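Local coordinates for beta-glucanase (Podospora anserina, PDB 4LE4), which probably hydrolyses beta-glucans as a glycoside hydrolase of family 131 and binds the cellulose fragment cellotriose, at residues D160-E168 with F178-R189; K51-R59 with S239-I247. All coordinates share one frame; numbering follows the deposited sequence.

Interaction 1 of 2, residues D160-E168 with F178-R189; sequences DVWHNVAYE and FWHSTGSDPLTR
Glu-168 sets CG opposite its own backbone nitrogen (chi1 170°) and runs on extended, while Trp-179 on the partner strand has CG beside its backbone N and opposite its carbonyl carbon (chi1 -68°); together these torsions bring the carboxylate to the pyrrole edge of the indole. Trp-179 NE1 gives a nearly straight hydrogen bond (170°) to Glu-168 OE1 at 2.9 Å. The oxygen lies almost in the ring plane, yet the nitrogen stands well above the carboxylate plane. Arg-189, bent at chi3, comes to the other face of that plane, and its NH2 makes a salt bridge to Glu-168 OE1, also 2.9 Å, on the syn side. Arg-189 CB meanwhile rests over the centre of one indole face.

Behind this corner runs an antiparallel ladder in which Asn-164 with Ser-181 and Ala-166 with Trp-179 are the hydrogen-bonded pairs; Asn-164 N meets Ser-181 O at 2.8 Å. Gly-183 N adds a bond to Trp-162 O just as the chain enters a type II' turn, which Ser-181 OG braces by donating to Asp-185 O, 2.7 Å away. On the face carrying Phe-178, His-180 and Thr-182, Val-165 CG1 packs 3.7 Å from Phe-178 CE1, and Thr-182 CG2 sits over the His-163 ring, 3.5 Å from ND1 of that histidine. On the face carrying Trp-179, Ala-166 CB touches Leu-187 CD1 at 3.7 Å.

An alanine in place of Glu-168 would probably leave the indole N-H and the Arg-189 guanidinium without their shared acceptor, and the arginine end free to swing. One carboxylate oxygen, gripped by two donors from opposite faces, ties together three neighbouring strands, 163-170, 175-182 and 188-195.

Interaction 2 of 2, residues K51-R59 with S239-I247; sequences KNPADTGSR and SVAGPGQPI
Thr-56 and Gln-245 make the direct hydrogen bond of this contact: Thr-56 OG1 donates to Gln-245 OE1 at 2.7 Å, tilted somewhat from the amide's carbonyl plane. Gln-245 is bent at chi2 (-61°), which folds its amide back to the threonine hydroxyl. A water bonded to Pro-246 O also lies very close to Thr-56 OG1, a link to be taken with caution.

Weaker polar contact gathers at Ala-241 O, which takes a CA-H...O approach from Gly-57 CA at 3.2 Å. Any side chain on Gly-57 would run into that carbonyl. The amide of Gly-57 is used within its own loop, bonding to Asp-55 OD1 at 2.8 Å, while Ser-58 OG donates to OD2 of the same aspartate.

Apolar packing is confined to Ala-54 CB, 3.9 Å from Val-240 CG2. Van der Waals contacts complete the join: Ala-241 CB sits 3.5 Å from the hydroxyl OG1 of Thr-56, and Gln-245 CG leans on Gly-57 CA at 3.7 Å.

Both sides are turn-rich loops without regular structure: two type I turns in succession, with Asx turns at Asn-52 and Asp-55, face a type I turn, with an ST turn at Ser-239, followed by a type II turn. It is loop-on-loop packing, joining the connection between strands 44-47 and 61-66 to the C-terminal tail.

In the fold
Along the chain the order is 51-59, 160-168, 178-189, 239-247, and both segments of interaction 1 fall between those of interaction 2. The centres of the two interactions are about 12 Å apart, on the same side of the chain's centre. Interaction 1 lies in one of the two antiparallel sheets; interaction 2 joins loops that leave strands 44-47 and 222-233 of that same sheet. The two meet directly where Asn-52 ND2 probably hydrogen-bonds to Gly-183 O, 3.0 Å away, where Ala-54 packs on Ser-184, and where Asp-185 O packs on Val-240 CG1. The turn from Thr-182 to Asp-185, between strands 175-182 and 188-195, thereby touches both loops of interaction 2 in this concanavalin-clan domain.

Interaction 1 of 2, residues D160-E168 with F178-R189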
loop_
_atom_site.group_PDB
_atom_site.type_symbol
_atom_site.label_atom_id
_atom_site.label_comp_id
_atom_site.label_asym_id
_atom_site.label_seq_id
_atom_site.Cartn_x
_atom_site.Cartn_y
_atom_site.Cartn_z
ATOM N N ASP A 160 14.931 -5.885 -1.841
ATOM C CA ASP A 160 15.409 -5.248 -0.610
ATOM C C ASP A 160 15.444 -3.734 -0.599
ATOM O O ASP A 160 16.017 -3.131 0.326
ATOM C CB ASP A 160 16.813 -5.773 -0.261
ATOM C CG ASP A 160 16.902 -7.282 -0.352
ATOM O OD1 ASP A 160 15.996 -7.941 0.170
ATOM O OD2 ASP A 160 17.863 -7.824 -0.942
ATOM N N VAL A 161 14.883 -3.105 -1.626
ATOM C CA VAL A 161 14.855 -1.647 -1.671
ATOM C C VAL A 161 13.546 -1.158 -1.113
ATOM O O VAL A 161 12.498 -1.625 -1.526
ATOM C CB VAL A 161 14.983 -1.113 -3.144
ATOM C CG1 VAL A 161 14.754 0.412 -3.183
ATOM C CG2 VAL A 161 16.369 -1.450 -3.689
ATOM N N TRP A 162 13.601 -0.223 -0.171
ATOM C CA TRP A 162 12.378 0.328 0.380
ATOM C C TRP A 162 11.939 1.535 -0.424
ATOM O O TRP A 162 12.726 2.430 -0.654
ATOM C CB TRP A 162 12.595 0.751 1.837
ATOM C CG TRP A 162 12.458 -0.394 2.760
ATOM C CD1 TRP A 162 13.479 -1.186 3.270
ATOM C CD2 TRP A 162 11.235 -0.969 3.214
ATOM N NE1 TRP A 162 12.942 -2.209 4.006
ATOM C CE2 TRP A 162 11.572 -2.105 3.997
ATOM C CE3 TRP A 162 9.873 -0.639 3.034
ATOM C CZ2 TRP A 162 10.609 -2.908 4.606
ATOM C CZ3 TRP A 162 8.895 -1.453 3.642
ATOM C CH2 TRP A 162 9.278 -2.577 4.425
ATOM N N HIS A 163 10.692 1.514 -0.895
ATOM C CA HIS A 163 10.120 2.619 -1.642
ATOM C C HIS A 163 9.144 3.330 -0.751
ATOM O O HIS A 163 8.137 2.754 -0.336
ATOM C CB HIS A 163 9.374 2.105 -2.881
ATOM C CG HIS A 163 10.292 1.633 -3.959
ATOM N ND1 HIS A 163 10.734 2.459 -4.969
ATOM C CD2 HIS A 163 10.898 0.438 -4.151
ATOM C CE1 HIS A 163 11.579 1.792 -5.740
ATOM N NE2 HIS A 163 11.697 0.562 -5.264
ATOM N N ASN A 164 9.432 4.592 -0.469
ATOM C CA ASN A 164 8.562 5.400 0.390
ATOM C C ASN A 164 7.742 6.288 -0.546
ATOM O O ASN A 164 8.297 6.949 -1.398
ATOM C CB ASN A 164 9.443 6.264 1.301
ATOM C CG ASN A 164 10.597 5.457 1.922
ATOM O OD1 ASN A 164 11.796 5.705 1.655
ATOM N ND2 ASN A 164 10.240 4.486 2.713
ATOM N N VAL A 165 6.434 6.308 -0.359
ATOM C CA VAL A 165 5.529 7.047 -1.239
ATOM C C VAL A 165 4.538 7.915 -0.452
ATOM O O VAL A 165 4.205 7.613 0.704
ATOM C CB VAL A 165 4.635 6.039 -2.030
ATOM C CG1 VAL A 165 3.543 6.776 -2.854
ATOM C CG2 VAL A 165 5.501 5.143 -2.919
ATOM N N ALA A 166 4.150 9.038 -1.050
ATOM C CA ALA A 166 3.059 9.802 -0.499
ATOM C C ALA A 166 2.225 10.237 -1.702
ATOM O O ALA A 166 2.762 10.842 -2.639
ATOM C CB ALA A 166 3.529 11.024 0.291
ATOM N N TYR A 167 0.937 9.872 -1.717
ATOM C CA TYR A 167 0.045 10.353 -2.787
ATOM C C TYR A 167 -0.420 11.723 -2.262
ATOM O O TYR A 167 -0.913 11.787 -1.153
ATOM C CB TYR A 167 -1.228 9.529 -2.900
ATOM C CG TYR A 167 -1.072 8.079 -3.234
ATOM C CD1 TYR A 167 -0.077 7.649 -4.100
ATOM C CD2 TYR A 167 -1.985 7.141 -2.739
ATOM C CE1 TYR A 167 0.005 6.303 -4.479
ATOM C CE2 TYR A 167 -1.916 5.793 -3.105
ATOM C CZ TYR A 167 -0.915 5.380 -3.981
ATOM O OH TYR A 167 -0.836 4.044 -4.370
ATOM N N GLU A 168 -0.233 12.783 -3.036
ATOM C CA GLU A 168 -0.687 14.133 -2.653
ATOM C C GLU A 168 -2.045 14.243 -3.342
ATOM O O GLU A 168 -2.129 14.452 -4.556
ATOM C CB GLU A 168 0.276 15.187 -3.212
ATOM C CG GLU A 168 -0.271 16.621 -3.047
ATOM C CD GLU A 168 0.702 17.721 -3.431
ATOM O OE1 GLU A 168 1.751 17.442 -4.042
ATOM O OE2 GLU A 168 0.395 18.896 -3.120
ATOM N N PHE A 178 2.570 12.840 -6.908
ATOM C CA PHE A 178 3.335 11.703 -6.427
ATOM C C PHE A 178 4.657 12.102 -5.792
ATOM O O PHE A 178 5.497 12.721 -6.441
ATOM C CB PHE A 178 3.569 10.770 -7.626
ATOM C CG PHE A 178 4.358 9.521 -7.299
ATOM C CD1 PHE A 178 3.782 8.492 -6.563
ATOM C CD2 PHE A 178 5.634 9.360 -7.810
ATOM C CE1 PHE A 178 4.476 7.301 -6.356
ATOM C CE2 PHE A 178 6.343 8.186 -7.617
ATOM C CZ PHE A 178 5.753 7.158 -6.887
ATOM N N TRP A 179 4.820 11.747 -4.520
ATOM C CA TRP A 179 6.054 12.011 -3.770
ATOM C C TRP A 179 6.696 10.638 -3.545
ATOM O O TRP A 179 5.995 9.650 -3.334
ATOM C CB TRP A 179 5.739 12.673 -2.437
ATOM C CG TRP A 179 5.215 14.051 -2.607
ATOM C CD1 TRP A 179 3.976 14.417 -3.052
ATOM C CD2 TRP A 179 5.918 15.269 -2.320
ATOM N NE1 TRP A 179 3.861 15.799 -3.054
ATOM C CE2 TRP A 179 5.040 16.341 -2.614
ATOM C CE3 TRP A 179 7.211 15.551 -1.839
ATOM C CZ2 TRP A 179 5.407 17.694 -2.440
ATOM C CZ3 TRP A 179 7.583 16.889 -1.667
ATOM C CH2 TRP A 179 6.681 17.944 -1.966
ATOM N N HIS A 180 8.022 10.577 -3.611
ATOM C CA HIS A 180 8.691 9.288 -3.512
ATOM C C HIS A 180 10.139 9.408 -3.113
ATOM O O HIS A 180 10.756 10.429 -3.340
ATOM C CB HIS A 180 8.631 8.639 -4.915
ATOM C CG HIS A 180 9.525 7.431 -5.106
ATOM N ND1 HIS A 180 9.131 6.141 -4.818
ATOM C CD2 HIS A 180 10.791 7.335 -5.578
ATOM C CE1 HIS A 180 10.116 5.302 -5.094
ATOM N NE2 HIS A 180 11.134 6.001 -5.556
ATOM N N SER A 181 10.664 8.348 -2.513
ATOM C CA SER A 181 12.087 8.265 -2.219
ATOM C C SER A 181 12.373 6.793 -1.977
ATOM O O SER A 181 11.457 5.994 -1.814
ATOM C CB SER A 181 12.483 9.045 -0.969
ATOM O OG SER A 181 12.036 8.359 0.176
ATOM N N THR A 182 13.643 6.421 -2.003
ATOM C CA THR A 182 13.974 5.047 -1.660
ATOM C C THR A 182 14.889 5.134 -0.451
ATOM O O THR A 182 15.575 6.135 -0.262
ATOM C CB THR A 182 14.691 4.277 -2.784
ATOM O OG1 THR A 182 15.830 5.018 -3.256
ATOM C CG2 THR A 182 13.712 4.008 -3.925
ATOM N N GLY A 183 14.856 4.093 0.376
ATOM C CA GLY A 183 15.707 4.030 1.559
ATOM C C GLY A 183 15.468 5.071 2.622
ATOM O O GLY A 183 14.365 5.231 3.120
ATOM N N SER A 184 16.525 5.786 2.980
ATOM C CA SER A 184 16.430 6.800 4.030
ATOM C C SER A 184 16.238 8.197 3.510
ATOM O O SER A 184 16.078 9.132 4.295
ATOM C CB SER A 184 17.708 6.794 4.875
ATOM O OG SER A 184 17.922 5.516 5.454
ATOM N N ASP A 185 16.257 8.377 2.193
ATOM C CA ASP A 185 16.136 9.744 1.686
ATOM C C ASP A 185 14.748 10.361 1.837
ATOM O O ASP A 185 13.751 9.654 1.797
ATOM C CB ASP A 185 16.559 9.759 0.214
ATOM C CG ASP A 185 17.978 9.256 0.027
ATOM O OD1 ASP A 185 18.906 9.781 0.695
ATOM O OD2 ASP A 185 18.173 8.340 -0.785
ATOM N N PRO A 186 14.676 11.687 2.027
ATOM C CA PRO A 186 13.414 12.423 2.177
ATOM C C PRO A 186 12.591 12.342 0.888
ATOM O O PRO A 186 13.154 12.333 -0.207
ATOM C CB PRO A 186 13.860 13.870 2.383
ATOM C CG PRO A 186 15.278 13.759 2.874
ATOM C CD PRO A 186 15.834 12.594 2.125
ATOM N N LEU A 187 11.272 12.307 1.030
ATOM C CA LEU A 187 10.368 12.301 -0.121
ATOM C C LEU A 187 10.548 13.561 -0.983
ATOM O O LEU A 187 10.702 14.661 -0.447
ATOM C CB LEU A 187 8.910 12.313 0.355
ATOM C CG LEU A 187 8.400 11.127 1.184
ATOM C CD1 LEU A 187 6.962 11.400 1.651
ATOM C CD2 LEU A 187 8.451 9.865 0.336
ATOM N N THR A 188 10.545 13.408 -2.302
ATOM C CA THR A 188 10.566 14.584 -3.157
ATOM C C THR A 188 9.432 14.360 -4.156
ATOM O O THR A 188 9.017 13.205 -4.393
ATOM C CB THR A 188 11.929 14.848 -3.885
ATOM O OG1 THR A 188 12.287 13.725 -4.691
ATOM C CG2 THR A 188 13.023 15.164 -2.853
ATOM N N ARG A 189 8.877 15.447 -4.691
ATOM C CA ARG A 189 7.762 15.317 -5.620
ATOM C C ARG A 189 8.297 14.953 -6.997
ATOM O O ARG A 189 9.029 15.727 -7.645
ATOM C CB ARG A 189 6.951 16.604 -5.717
ATOM C CG ARG A 189 5.934 16.527 -6.828
ATOM C CD ARG A 189 5.407 17.900 -7.216
ATOM N NE ARG A 189 4.346 18.307 -6.313
ATOM C CZ ARG A 189 3.659 19.440 -6.450
ATOM N NH1 ARG A 189 3.949 20.263 -7.458
ATOM N NH2 ARG A 189 2.675 19.738 -5.596
#

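Interaction 2 of 2, residues K51-R59 with S239-I247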
loop_
_atom_site.group_PDB
_atom_site.type_symbol
_atom_site.label_atom_id
_atom_site.label_comp_id
_atom_site.label_asym_id
_atom_site.label_seq_id
_atom_site.Cartn_x
_atom_site.Cartn_y
_atom_site.Cartn_z
ATOM N N LYS A 51 10.144 -3.744 8.372
ATOM C CA LYS A 51 9.943 -2.313 8.060
ATOM C C LYS A 51 11.178 -1.671 7.460
ATOM O O LYS A 51 12.260 -2.269 7.434
ATOM C CB LYS A 51 9.642 -1.519 9.331
ATOM C CG LYS A 51 10.840 -1.448 10.263
ATOM C CD LYS A 51 10.653 -0.422 11.377
ATOM C CE LYS A 51 11.994 -0.121 12.069
ATOM N NZ LYS A 51 11.833 0.980 13.018
ATOM N N ASN A 52 11.007 -0.454 6.947
ATOM C CA ASN A 52 12.138 0.301 6.448
ATOM C C ASN A 52 12.972 0.621 7.721
ATOM O O ASN A 52 12.487 1.301 8.615
ATOM C CB ASN A 52 11.642 1.605 5.855
ATOM C CG ASN A 52 12.751 2.431 5.266
ATOM O OD1 ASN A 52 13.908 2.358 5.700
ATOM N ND2 ASN A 52 12.406 3.252 4.262
ATOM N N PRO A 53 14.234 0.183 7.781
ATOM C CA PRO A 53 15.022 0.467 8.991
ATOM C C PRO A 53 15.188 1.941 9.341
ATOM O O PRO A 53 15.418 2.278 10.499
ATOM C CB PRO A 53 16.372 -0.193 8.700
ATOM C CG PRO A 53 16.049 -1.260 7.683
ATOM C CD PRO A 53 15.053 -0.531 6.787
ATOM N N ALA A 54 15.077 2.818 8.349
ATOM C CA ALA A 54 15.244 4.261 8.570
ATOM C C ALA A 54 14.014 4.891 9.198
ATOM O O ALA A 54 14.061 6.004 9.728
ATOM C CB ALA A 54 15.554 4.948 7.237
ATOM N N ASP A 55 12.894 4.193 9.108
ATOM C CA ASP A 55 11.635 4.693 9.665
ATOM C C ASP A 55 11.536 4.407 11.157
ATOM O O ASP A 55 10.960 3.403 11.574
ATOM C CB ASP A 55 10.429 4.029 8.998
ATOM C CG ASP A 55 9.099 4.592 9.488
ATOM O OD1 ASP A 55 9.079 5.446 10.410
ATOM O OD2 ASP A 55 8.054 4.187 8.938
ATOM N N THR A 56 12.054 5.321 11.958
ATOM C CA THR A 56 12.016 5.136 13.403
ATOM C C THR A 56 10.639 5.445 13.958
ATOM O O THR A 56 10.372 5.272 15.157
ATOM C CB THR A 56 13.087 6.018 14.085
ATOM O OG1 THR A 56 12.840 7.388 13.790
ATOM C CG2 THR A 56 14.456 5.645 13.591
ATOM N N GLY A 57 9.743 5.881 13.078
ATOM C CA GLY A 57 8.386 6.180 13.491
ATOM C C GLY A 57 7.492 4.942 13.507
ATOM O O GLY A 57 6.398 4.969 14.077
ATOM N N SER A 58 7.964 3.845 12.910
ATOM C CA SER A 58 7.199 2.589 12.857
ATOM C C SER A 58 7.959 1.547 13.670
ATOM O O SER A 58 9.133 1.330 13.421
ATOM C CB SER A 58 7.096 2.082 11.416
ATOM O OG SER A 58 6.310 2.944 10.620
ATOM N N ARG A 59 7.307 0.923 14.647
ATOM C CA ARG A 59 8.010 -0.080 15.455
ATOM C C ARG A 59 8.161 -1.405 14.707
ATOM O O ARG A 59 9.214 -2.053 14.751
ATOM C CB ARG A 59 7.268 -0.319 16.772
ATOM C CG ARG A 59 7.936 -1.384 17.638
ATOM C CD ARG A 59 7.342 -1.366 19.033
ATOM N NE ARG A 59 5.886 -1.411 19.042
ATOM C CZ ARG A 59 5.149 -2.507 18.923
ATOM N NH1 ARG A 59 5.703 -3.708 18.768
ATOM N NH2 ARG A 59 3.830 -2.403 19.021
ATOM N N SER A 239 10.189 13.458 5.788
ATOM C CA SER A 239 11.068 12.541 6.494
ATOM C C SER A 239 10.482 11.128 6.492
ATOM O O SER A 239 9.321 10.929 6.856
ATOM C CB SER A 239 11.226 12.972 7.948
ATOM O OG SER A 239 11.847 11.921 8.669
ATOM N N VAL A 240 11.275 10.140 6.124
ATOM C CA VAL A 240 10.727 8.792 6.116
ATOM C C VAL A 240 10.482 8.256 7.528
ATOM O O VAL A 240 9.789 7.247 7.698
ATOM C CB VAL A 240 11.630 7.797 5.322
ATOM C CG1 VAL A 240 11.876 8.345 3.913
ATOM C CG2 VAL A 240 12.955 7.563 6.032
ATOM N N ALA A 241 11.042 8.931 8.536
ATOM C CA ALA A 241 10.838 8.503 9.919
ATOM C C ALA A 241 9.511 9.022 10.491
ATOM O O ALA A 241 9.181 8.717 11.630
ATOM C CB ALA A 241 11.988 8.956 10.795
ATOM N N GLY A 242 8.782 9.827 9.715
ATOM C CA GLY A 242 7.479 10.313 10.143
ATOM C C GLY A 242 7.447 11.529 11.056
ATOM O O GLY A 242 8.484 11.974 11.526
ATOM N N PRO A 243 6.260 12.079 11.336
ATOM C CA PRO A 243 6.143 13.259 12.208
ATOM C C PRO A 243 6.684 12.984 13.613
ATOM O O PRO A 243 6.641 11.858 14.094
ATOM C CB PRO A 243 4.633 13.531 12.236
ATOM C CG PRO A 243 4.137 12.914 10.953
ATOM C CD PRO A 243 4.935 11.628 10.879
ATOM N N GLY A 244 7.193 14.013 14.273
ATOM C CA GLY A 244 7.685 13.822 15.633
ATOM C C GLY A 244 8.917 12.966 15.865
ATOM O O GLY A 244 9.296 12.720 17.021
ATOM N N GLN A 245 9.540 12.490 14.792
ATOM C CA GLN A 245 10.759 11.694 14.919
ATOM C C GLN A 245 11.911 12.533 14.412
ATOM O O GLN A 245 11.714 13.458 13.635
ATOM C CB GLN A 245 10.687 10.421 14.070
ATOM C CG GLN A 245 9.945 9.273 14.709
ATOM C CD GLN A 245 10.596 8.828 16.015
ATOM O OE1 GLN A 245 11.769 8.419 16.043
ATOM N NE2 GLN A 245 9.842 8.903 17.097
ATOM N N PRO A 246 13.129 12.238 14.867
ATOM C CA PRO A 246 14.264 13.026 14.378
ATOM C C PRO A 246 14.425 12.691 12.881
ATOM O O PRO A 246 14.255 11.539 12.475
ATOM C CB PRO A 246 15.428 12.500 15.214
ATOM C CG PRO A 246 14.755 12.072 16.509
ATOM C CD PRO A 246 13.521 11.372 15.991
ATOM N N ILE A 247 14.758 13.687 12.072
ATOM C CA ILE A 247 14.920 13.471 10.639
ATOM C C ILE A 247 16.249 12.778 10.332
ATOM O O ILE A 247 17.325 13.313 10.624
ATOM C CB ILE A 247 14.844 14.814 9.894
ATOM C CG1 ILE A 247 13.639 15.606 10.407
ATOM C CG2 ILE A 247 14.730 14.587 8.404
ATOM C CD1 ILE A 247 13.491 16.989 9.793
HETATM O O HOH W 1 14.812 8.773 13.233
#